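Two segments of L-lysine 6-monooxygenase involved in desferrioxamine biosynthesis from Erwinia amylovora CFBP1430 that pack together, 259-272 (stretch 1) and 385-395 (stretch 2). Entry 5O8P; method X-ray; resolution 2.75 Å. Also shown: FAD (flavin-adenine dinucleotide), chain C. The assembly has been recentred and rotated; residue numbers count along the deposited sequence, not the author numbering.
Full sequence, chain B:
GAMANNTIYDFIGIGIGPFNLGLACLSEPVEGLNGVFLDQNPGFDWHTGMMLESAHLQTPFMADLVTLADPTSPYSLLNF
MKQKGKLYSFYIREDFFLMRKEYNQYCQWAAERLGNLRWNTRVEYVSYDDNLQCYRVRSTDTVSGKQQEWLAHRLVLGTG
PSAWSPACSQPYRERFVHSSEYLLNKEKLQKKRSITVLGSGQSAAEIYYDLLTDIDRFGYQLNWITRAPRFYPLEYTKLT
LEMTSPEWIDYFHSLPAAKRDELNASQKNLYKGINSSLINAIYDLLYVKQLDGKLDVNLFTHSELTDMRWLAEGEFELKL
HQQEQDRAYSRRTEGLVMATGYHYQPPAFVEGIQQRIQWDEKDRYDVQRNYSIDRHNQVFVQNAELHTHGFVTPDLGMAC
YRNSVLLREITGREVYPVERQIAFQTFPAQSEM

Stretch 1, residues 259-272: KRDELNASQKNLYK
Stretch 2, residues 385-395: ELHTHGFVTPD

Stretch 1 enters as a helix that is already under way at Lys 259 and runs at least through Ala 265. Gln 267 breaks the pattern at phi/psi -116/36, and Lys 268 to Leu 270 return to helical values. Stretch 2 has a short helix, 386-389, with Glu 385 at its N-cap position. Gly 390 leaves that helix with positive phi (90/-169), a conformation that favours glycine. Two type I turns follow, Gly 390 to Thr 393 and Val 392 to Asp 395.

The two segments advance in the same order. The CA atoms of Asp 261 and His 387 lie 6.1 Å apart, those of Asn 264 and Gly 390 6.4 Å, and those of Tyr 271 and Phe 391 6.0 Å. The contact buries 544 Å², summed over both sides.

Polar contacts come from the helix of stretch 1. Asn 264 (chi1 m, chi2 -32°) points toward stretch 2. Its ND2 donates to Leu 386 O at 2.7 Å; the distance is short, but the 118° angle makes the bond weak. The same carbonyl also accepts from the backbone, with Gly 390 N to Leu 386 O at 3.2 Å. Asn 264 OD1 lies 3.6 Å from Phe 391 N, a close contact that is not counted as a hydrogen bond. Arg 260 (chi1 m; chi2 -149° and chi3 -129°, both between wells; chi4 73°) gives a second weak bond, NH1 to His 387 O, at 3.3 Å and 124°. Thr 388 CG2 lies over one face of the Arg 260 guanidinium, 3.7 Å from Arg 260 NH1.

Several other polar groups are satisfied within their own stretch. Tyr 271 OH donates to Asn 264 O at 3.1 Å, tying the tyrosine back to the helix. Thr 388 (chi1 p) donates from OG1 to Glu 385 O at 3.2 Å. Thr 393 (chi1 m) closes its turn with OG1 to Gly 390 O at 3.1 Å. By contrast, both carboxylate oxygens of Asp 261 bond elsewhere in the structure.

The apolar part centres on Phe 391 (chi1 p, chi2 -85°), which is buried with Leu 270, so these groups pack together out of water. Leu 270 (m, t) covers one face of the Phe 391 ring: Leu 270 CD1 makes a CH-pi contact 3.8 Å from the centroid, and Leu 270 CB lies 3.6 Å from Phe 391 CD2. Tyr 271 (chi1 p, chi2 -64°) places CD1 3.5 Å from Phe 391 CB. Tyr 271 CE2 meets Leu 386 CD2 (t, p) at 3.8 Å, and Tyr 271 CD2 reaches Pro 394 CG at 4.3 Å. Pro 394 O accepts a weak bond from FAD O2' at 3.4 Å.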

# COMPACT_ATOMS: atom_id res chain seq x y z
N LYS B 259 -23.25 -31.86 -2.79
CA LYS B 259 -22.58 -30.86 -1.94
C LYS B 259 -21.58 -30.01 -2.72
O LYS B 259 -21.50 -28.79 -2.53
CB LYS B 259 -21.87 -31.53 -0.75
CG LYS B 259 -21.42 -30.58 0.35
CD LYS B 259 -22.57 -29.72 0.88
CE LYS B 259 -22.17 -28.90 2.07
NZ LYS B 259 -23.15 -27.81 2.32
N ARG B 260 -20.81 -30.65 -3.59
CA ARG B 260 -19.81 -29.95 -4.40
C ARG B 260 -20.43 -28.90 -5.31
O ARG B 260 -19.87 -27.82 -5.46
CB ARG B 260 -19.04 -30.91 -5.29
CG ARG B 260 -18.30 -32.05 -4.59
CD ARG B 260 -17.05 -32.43 -5.38
NE ARG B 260 -16.87 -33.85 -5.70
CZ ARG B 260 -17.58 -34.52 -6.61
NH1 ARG B 260 -18.56 -33.95 -7.32
NH2 ARG B 260 -17.30 -35.80 -6.81
N ASP B 261 -21.57 -29.23 -5.92
CA ASP B 261 -22.26 -28.30 -6.83
C ASP B 261 -22.83 -27.11 -6.10
O ASP B 261 -22.76 -26.00 -6.62
CB ASP B 261 -23.35 -29.01 -7.65
CG ASP B 261 -22.76 -29.98 -8.69
OD1 ASP B 261 -21.62 -29.78 -9.22
OD2 ASP B 261 -23.45 -30.98 -9.00
N GLU B 262 -23.38 -27.33 -4.90
CA GLU B 262 -23.82 -26.22 -4.05
C GLU B 262 -22.65 -25.35 -3.56
O GLU B 262 -22.81 -24.13 -3.44
CB GLU B 262 -24.70 -26.70 -2.86
CG GLU B 262 -24.47 -25.95 -1.56
CD GLU B 262 -25.26 -26.48 -0.39
OE1 GLU B 262 -25.97 -27.52 -0.50
OE2 GLU B 262 -25.14 -25.84 0.67
N LEU B 263 -21.49 -25.97 -3.29
CA LEU B 263 -20.27 -25.21 -2.97
C LEU B 263 -19.80 -24.32 -4.13
O LEU B 263 -19.36 -23.22 -3.90
CB LEU B 263 -19.12 -26.13 -2.53
CG LEU B 263 -18.94 -26.30 -1.02
CD1 LEU B 263 -18.50 -24.98 -0.39
CD2 LEU B 263 -20.19 -26.83 -0.33
N ASN B 264 -19.87 -24.81 -5.35
CA ASN B 264 -19.36 -24.05 -6.51
C ASN B 264 -20.21 -22.81 -6.85
O ASN B 264 -19.67 -21.83 -7.35
CB ASN B 264 -19.15 -24.97 -7.73
CG ASN B 264 -17.90 -25.85 -7.59
OD1 ASN B 264 -16.89 -25.45 -6.98
ND2 ASN B 264 -17.98 -27.06 -8.14
N ALA B 265 -21.51 -22.85 -6.56
CA ALA B 265 -22.38 -21.69 -6.66
C ALA B 265 -22.27 -20.68 -5.49
O ALA B 265 -22.51 -19.49 -5.70
CB ALA B 265 -23.84 -22.10 -6.88
N SER B 266 -21.92 -21.14 -4.29
CA SER B 266 -21.73 -20.24 -3.13
C SER B 266 -20.29 -19.71 -2.94
O SER B 266 -20.04 -18.94 -2.01
CB SER B 266 -22.23 -20.93 -1.85
OG SER B 266 -21.27 -21.81 -1.28
N GLN B 267 -19.35 -20.17 -3.76
CA GLN B 267 -17.92 -19.83 -3.60
C GLN B 267 -17.46 -19.03 -4.82
O GLN B 267 -16.30 -19.12 -5.23
CB GLN B 267 -17.03 -21.09 -3.43
CG GLN B 267 -17.10 -21.78 -2.08
CD GLN B 267 -16.16 -22.96 -1.95
OE1 GLN B 267 -15.78 -23.60 -2.94
NE2 GLN B 267 -15.81 -23.29 -0.72
N LYS B 268 -18.34 -18.19 -5.36
CA LYS B 268 -17.98 -17.35 -6.51
C LYS B 268 -17.04 -16.18 -6.14
O LYS B 268 -16.30 -15.73 -7.00
CB LYS B 268 -19.25 -16.85 -7.21
CG LYS B 268 -20.06 -17.99 -7.80
CD LYS B 268 -21.35 -17.50 -8.43
CE LYS B 268 -22.04 -18.58 -9.25
NZ LYS B 268 -22.94 -17.97 -10.27
N ASN B 269 -17.05 -15.72 -4.88
CA ASN B 269 -16.01 -14.76 -4.42
C ASN B 269 -14.57 -15.33 -4.49
O ASN B 269 -13.62 -14.56 -4.59
CB ASN B 269 -16.31 -14.05 -3.07
CG ASN B 269 -16.80 -14.98 -1.98
OD1 ASN B 269 -16.83 -16.20 -2.12
ND2 ASN B 269 -17.20 -14.38 -0.87
N LEU B 270 -14.43 -16.66 -4.47
CA LEU B 270 -13.11 -17.29 -4.51
C LEU B 270 -12.48 -17.39 -5.91
O LEU B 270 -11.26 -17.52 -6.03
CB LEU B 270 -13.16 -18.69 -3.86
CG LEU B 270 -13.60 -18.85 -2.38
CD1 LEU B 270 -13.17 -20.21 -1.85
CD2 LEU B 270 -13.11 -17.72 -1.49
N TYR B 271 -13.30 -17.33 -6.97
CA TYR B 271 -12.79 -17.41 -8.36
C TYR B 271 -13.42 -16.45 -9.40
O TYR B 271 -12.71 -15.99 -10.30
CB TYR B 271 -12.78 -18.86 -8.89
CG TYR B 271 -14.13 -19.53 -9.14
CD1 TYR B 271 -15.03 -19.77 -8.09
CD2 TYR B 271 -14.49 -20.00 -10.42
CE1 TYR B 271 -16.24 -20.39 -8.30
CE2 TYR B 271 -15.71 -20.64 -10.64
CZ TYR B 271 -16.58 -20.84 -9.58
OH TYR B 271 -17.79 -21.46 -9.76
N LYS B 272 -14.71 -16.13 -9.26
CA LYS B 272 -15.43 -15.26 -10.22
C LYS B 272 -15.54 -13.78 -9.76
O LYS B 272 -16.35 -13.02 -10.26
CB LYS B 272 -16.81 -15.88 -10.52
CG LYS B 272 -16.76 -17.04 -11.51
CD LYS B 272 -17.93 -18.03 -11.36
CE LYS B 272 -19.33 -17.40 -11.34
NZ LYS B 272 -19.73 -16.64 -12.57
N GLU B 385 -13.03 -29.79 -14.79
CA GLU B 385 -13.27 -30.52 -13.55
C GLU B 385 -13.69 -29.58 -12.41
O GLU B 385 -13.59 -29.98 -11.25
CB GLU B 385 -12.03 -31.37 -13.18
CG GLU B 385 -10.79 -30.62 -12.67
CD GLU B 385 -9.88 -30.05 -13.73
OE1 GLU B 385 -10.31 -29.92 -14.89
OE2 GLU B 385 -8.74 -29.69 -13.40
N LEU B 386 -14.17 -28.38 -12.73
CA LEU B 386 -14.71 -27.42 -11.73
C LEU B 386 -15.80 -28.05 -10.82
O LEU B 386 -15.88 -27.76 -9.62
CB LEU B 386 -15.29 -26.19 -12.46
CG LEU B 386 -15.98 -25.03 -11.72
CD1 LEU B 386 -15.23 -24.56 -10.48
CD2 LEU B 386 -16.19 -23.85 -12.67
N HIS B 387 -16.62 -28.91 -11.40
CA HIS B 387 -17.72 -29.57 -10.69
C HIS B 387 -17.27 -30.66 -9.70
O HIS B 387 -18.05 -31.04 -8.83
CB HIS B 387 -18.78 -30.09 -11.68
CG HIS B 387 -18.31 -31.20 -12.56
ND1 HIS B 387 -17.56 -30.99 -13.71
CD2 HIS B 387 -18.59 -32.52 -12.54
CE1 HIS B 387 -17.34 -32.15 -14.30
NE2 HIS B 387 -17.95 -33.10 -13.61
N THR B 388 -16.05 -31.16 -9.84
CA THR B 388 -15.50 -32.22 -8.96
C THR B 388 -14.19 -31.88 -8.22
O THR B 388 -13.85 -32.56 -7.26
CB THR B 388 -15.18 -33.48 -9.80
OG1 THR B 388 -14.29 -33.11 -10.87
CG2 THR B 388 -16.43 -34.14 -10.36
N HIS B 389 -13.44 -30.87 -8.68
CA HIS B 389 -12.21 -30.40 -8.01
C HIS B 389 -12.30 -28.96 -7.47
O HIS B 389 -11.34 -28.48 -6.87
CB HIS B 389 -11.02 -30.51 -8.97
CG HIS B 389 -10.60 -31.92 -9.22
ND1 HIS B 389 -9.36 -32.39 -8.83
CD2 HIS B 389 -11.24 -32.96 -9.80
CE1 HIS B 389 -9.26 -33.66 -9.18
NE2 HIS B 389 -10.38 -34.03 -9.76
N GLY B 390 -13.42 -28.29 -7.72
CA GLY B 390 -13.76 -27.05 -7.03
C GLY B 390 -13.26 -25.80 -7.71
O GLY B 390 -12.76 -25.85 -8.83
N PHE B 391 -13.37 -24.68 -6.99
CA PHE B 391 -13.04 -23.33 -7.52
C PHE B 391 -11.59 -23.12 -8.02
O PHE B 391 -11.30 -22.07 -8.61
CB PHE B 391 -13.34 -22.30 -6.43
CG PHE B 391 -12.22 -22.12 -5.44
CD1 PHE B 391 -12.08 -22.95 -4.33
CD2 PHE B 391 -11.26 -21.14 -5.67
CE1 PHE B 391 -11.03 -22.78 -3.45
CE2 PHE B 391 -10.20 -20.97 -4.80
CZ PHE B 391 -10.09 -21.78 -3.69
N VAL B 392 -10.68 -24.07 -7.77
CA VAL B 392 -9.26 -23.89 -8.10
C VAL B 392 -8.90 -24.23 -9.55
O VAL B 392 -7.74 -24.06 -9.95
CB VAL B 392 -8.33 -24.71 -7.19
CG1 VAL B 392 -8.53 -24.31 -5.73
CG2 VAL B 392 -8.56 -26.20 -7.41
N THR B 393 -9.88 -24.67 -10.34
CA THR B 393 -9.67 -25.30 -11.64
C THR B 393 -9.16 -24.32 -12.74
O THR B 393 -8.17 -24.62 -13.40
CB THR B 393 -10.96 -26.07 -12.07
OG1 THR B 393 -11.23 -27.14 -11.15
CG2 THR B 393 -10.87 -26.65 -13.42
N PRO B 394 -9.81 -23.14 -12.93
CA PRO B 394 -9.28 -22.17 -13.91
C PRO B 394 -8.01 -21.38 -13.49
O PRO B 394 -7.53 -20.56 -14.26
CB PRO B 394 -10.45 -21.18 -14.11
CG PRO B 394 -11.55 -21.59 -13.18
CD PRO B 394 -11.00 -22.60 -12.24
N ASP B 395 -7.49 -21.63 -12.28
CA ASP B 395 -6.36 -20.90 -11.72
C ASP B 395 -5.07 -21.31 -12.44
O ASP B 395 -4.71 -22.49 -12.44
CB ASP B 395 -6.27 -21.23 -10.21
CG ASP B 395 -5.45 -20.21 -9.39
OD1 ASP B 395 -4.54 -19.56 -9.93
OD2 ASP B 395 -5.71 -20.07 -8.18
PA FAD C . -7.71 -21.90 -23.88
O1A FAD C . -7.23 -20.54 -24.33
O2A FAD C . -9.20 -22.19 -23.87
O5B FAD C . -6.95 -22.96 -24.84
C5B FAD C . -7.64 -23.91 -25.64
C4B FAD C . -6.99 -24.12 -27.00
O4B FAD C . -7.46 -25.36 -27.56
C3B FAD C . -7.36 -23.04 -28.01
O3B FAD C . -6.17 -22.59 -28.67
C2B FAD C . -8.37 -23.70 -28.94
O2B FAD C . -8.34 -23.21 -30.29
C1B FAD C . -7.94 -25.15 -28.90
N9A FAD C . -8.95 -26.16 -29.32
C8A FAD C . -10.23 -26.30 -28.91
N7A FAD C . -10.82 -27.35 -29.54
C5A FAD C . -9.91 -27.90 -30.38
C6A FAD C . -9.85 -29.03 -31.35
N6A FAD C . -10.93 -29.82 -31.56
N1A FAD C . -8.68 -29.24 -32.01
C2A FAD C . -7.59 -28.47 -31.81
N3A FAD C . -7.58 -27.43 -30.96
C4A FAD C . -8.68 -27.10 -30.22
N1 FAD C . -6.76 -17.18 -14.83
C2 FAD C . -5.75 -16.84 -13.98
O2 FAD C . -5.36 -17.70 -13.16
N3 FAD C . -5.16 -15.63 -14.02
C4 FAD C . -5.53 -14.67 -14.89
O4 FAD C . -4.97 -13.56 -14.89
C4X FAD C . -6.63 -14.96 -15.84
N5 FAD C . -7.06 -14.04 -16.74
C5X FAD C . -8.07 -14.34 -17.59
C6 FAD C . -8.47 -13.35 -18.50
C7 FAD C . -9.49 -13.58 -19.41
C7M FAD C . -9.91 -12.50 -20.37
C8 FAD C . -10.18 -14.91 -19.41
C8M FAD C . -11.29 -15.18 -20.38
C9 FAD C . -9.79 -15.90 -18.51
C9A FAD C . -8.75 -15.68 -17.58
N10 FAD C . -8.31 -16.67 -16.64
C10 FAD C . -7.25 -16.31 -15.76
C1' FAD C . -8.90 -18.04 -16.53
C2' FAD C . -8.11 -19.09 -17.35
O2' FAD C . -6.69 -18.95 -17.11
C3' FAD C . -8.38 -19.04 -18.86
O3' FAD C . -9.77 -19.28 -19.13
C4' FAD C . -7.55 -20.04 -19.67
O4' FAD C . -7.38 -19.56 -21.01
C5' FAD C . -8.18 -21.43 -19.72
O5' FAD C . -7.16 -22.40 -19.99
P FAD C . -7.24 -23.31 -21.30
O1P FAD C . -6.00 -24.18 -21.34
O2P FAD C . -8.60 -23.96 -21.21
O3P FAD C . -7.11 -22.11 -22.39